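Local coordinates for protein putative phosphohistidine phosphatase SixA (Agrobacterium tumefaciens, PDB 2RFL) that probably removes phosphate from phosphohistidine residues, as a putative SixA-type member of the histidine phosphatase superfamily, at residues 8-13 with 51-56. Sequence-based numbering, arbitrary orientation.
Sequences PTRVYL and RRYRPD
The Y12 ring has R10 CG 3.8 Å above one face, nearer the ring's margin than its centre, while the backbone carbonyl oxygen of Y53 lies over the opposite face. P55 reaches the same ring obliquely from the carbonyl side, its CB 3.7 Å from Y12 CD1. The Y53 ring carries R51 CB over the centre of one face, and meets R10 and Y12 obliquely. The two tyrosine rings meet with planes inclined by 46° and centroids 5.9 Å apart. Closest contact is made by CE2 of Y12, 3.6 Å from Y53 CB, and by the phenol oxygen of Y12, which abuts the turn backbone 3.4 Å from Y53 CA. CG of Y12 is anti to its own carbonyl carbon (chi1 -55°), an orientation that sends the ring from the strand in between the Y53 and P55 side chains, with its OH against the Y53 backbone. R10 extends from the same side of the strand, bends at chi3, and sets NH1 3.7 Å from Y53 CE1, with guanidinium and ring planes 83° apart. The polar ends are tied into the antiparallel part of the sheet: R10 NH2 forms a salt bridge with D149, and Y53 OH hydrogen-bonds D165. Y53 centres an inverse gamma turn, whose R54 N to R52 O hydrogen bond is weak. What joins the two segments is chiefly van der Waals packing of Y12 on Y53 and P55; M111 also touches Y12 and P55. The contact belongs to the alpha-beta-alpha sandwich of the histidine phosphatase fold: after helix 35-51, the connection to strand 57-60 packs against strand 10-15 within a beta-alpha-beta crossover whose two parallel strands flank strand 109-114.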
# COMPACT_ATOMS: atom_id res chain seq x y z
N PRO A 8 12.03 5.04 8.22
CA PRO A 8 10.89 5.96 7.96
C PRO A 8 10.10 6.45 9.18
O PRO A 8 9.99 5.77 10.19
CB PRO A 8 9.96 5.11 7.04
CG PRO A 8 10.93 4.06 6.41
CD PRO A 8 11.80 3.72 7.59
N THR A 9 9.52 7.64 9.06
CA THR A 9 8.65 8.17 10.10
C THR A 9 7.16 8.09 9.70
O THR A 9 6.27 8.22 10.54
CB THR A 9 9.15 9.56 10.61
OG1 THR A 9 8.68 10.64 9.80
CG2 THR A 9 10.64 9.59 10.61
N ARG A 10 6.90 7.84 8.42
CA ARG A 10 5.55 7.58 7.91
C ARG A 10 5.53 6.41 6.92
O ARG A 10 6.28 6.41 5.94
CB ARG A 10 4.93 8.82 7.24
CG ARG A 10 3.45 8.60 6.85
CD ARG A 10 2.64 9.87 6.76
NE ARG A 10 2.34 10.44 8.07
CZ ARG A 10 1.51 11.45 8.27
NH1 ARG A 10 0.89 12.00 7.24
NH2 ARG A 10 1.29 11.91 9.49
N VAL A 11 4.65 5.44 7.21
CA VAL A 11 4.39 4.27 6.38
C VAL A 11 3.00 4.32 5.73
O VAL A 11 1.98 4.38 6.40
CB VAL A 11 4.47 2.95 7.20
CG1 VAL A 11 3.83 1.77 6.47
CG2 VAL A 11 5.90 2.60 7.49
N TYR A 12 2.98 4.28 4.41
CA TYR A 12 1.73 4.08 3.68
C TYR A 12 1.67 2.66 3.19
O TYR A 12 2.67 2.13 2.64
CB TYR A 12 1.64 5.03 2.50
CG TYR A 12 1.80 6.51 2.82
CD1 TYR A 12 3.00 7.18 2.54
CD2 TYR A 12 0.71 7.26 3.36
CE1 TYR A 12 3.13 8.55 2.82
CE2 TYR A 12 0.84 8.63 3.62
CZ TYR A 12 2.05 9.26 3.36
OH TYR A 12 2.18 10.61 3.61
N LEU A 13 0.51 2.04 3.43
CA LEU A 13 0.19 0.68 2.99
C LEU A 13 -1.03 0.60 2.10
O LEU A 13 -2.18 0.74 2.58
CB LEU A 13 -0.10 -0.21 4.21
CG LEU A 13 0.89 -0.45 5.34
CD1 LEU A 13 0.19 -1.33 6.34
CD2 LEU A 13 2.10 -1.12 4.82
N ARG A 51 -5.14 15.05 1.31
CA ARG A 51 -4.56 15.05 2.64
C ARG A 51 -3.05 15.31 2.55
O ARG A 51 -2.39 15.50 3.55
CB ARG A 51 -4.88 13.74 3.39
CG ARG A 51 -6.30 13.66 3.98
CD ARG A 51 -7.32 13.14 2.95
NE ARG A 51 -8.52 13.98 2.88
CZ ARG A 51 -9.77 13.54 3.01
NH1 ARG A 51 -10.03 12.26 3.21
NH2 ARG A 51 -10.78 14.39 2.93
N ARG A 52 -2.54 15.35 1.32
CA ARG A 52 -1.13 15.64 1.05
C ARG A 52 -0.26 14.45 1.50
O ARG A 52 0.87 14.60 1.97
CB ARG A 52 -0.70 16.96 1.71
CG ARG A 52 -1.27 18.23 1.06
CD ARG A 52 -0.37 18.72 -0.06
NE ARG A 52 -0.28 20.18 -0.12
CZ ARG A 52 0.16 20.95 0.87
NH1 ARG A 52 0.50 20.41 2.03
NH2 ARG A 52 0.23 22.26 0.72
N TYR A 53 -0.85 13.27 1.37
CA TYR A 53 -0.21 12.02 1.70
C TYR A 53 0.78 11.59 0.60
O TYR A 53 0.60 10.52 -0.01
CB TYR A 53 -1.27 10.96 1.95
CG TYR A 53 -2.06 11.14 3.24
CD1 TYR A 53 -1.59 11.97 4.25
CD2 TYR A 53 -3.23 10.41 3.47
CE1 TYR A 53 -2.30 12.13 5.45
CE2 TYR A 53 -3.94 10.54 4.64
CZ TYR A 53 -3.49 11.42 5.64
OH TYR A 53 -4.20 11.59 6.83
N ARG A 54 1.82 12.41 0.38
CA ARG A 54 2.85 12.20 -0.63
C ARG A 54 4.06 11.44 -0.07
O ARG A 54 4.69 11.89 0.89
CB ARG A 54 3.30 13.55 -1.23
CG ARG A 54 4.27 13.46 -2.41
CD ARG A 54 4.99 14.77 -2.70
NE ARG A 54 6.42 14.52 -2.92
CZ ARG A 54 7.02 14.30 -4.10
NH1 ARG A 54 8.33 14.07 -4.16
NH2 ARG A 54 6.33 14.29 -5.24
N PRO A 55 4.38 10.26 -0.64
CA PRO A 55 5.55 9.52 -0.20
C PRO A 55 6.77 9.86 -1.01
O PRO A 55 6.67 10.14 -2.19
CB PRO A 55 5.14 8.05 -0.41
CG PRO A 55 3.87 8.11 -1.30
CD PRO A 55 3.66 9.52 -1.69
N ASP A 56 7.93 9.85 -0.36
CA ASP A 56 9.23 10.05 -1.01
C ASP A 56 9.58 8.89 -1.93
O ASP A 56 10.00 9.09 -3.05
CB ASP A 56 10.31 10.21 0.05
CG ASP A 56 9.94 11.22 1.10
OD1 ASP A 56 9.12 12.13 0.82
OD2 ASP A 56 10.47 11.12 2.20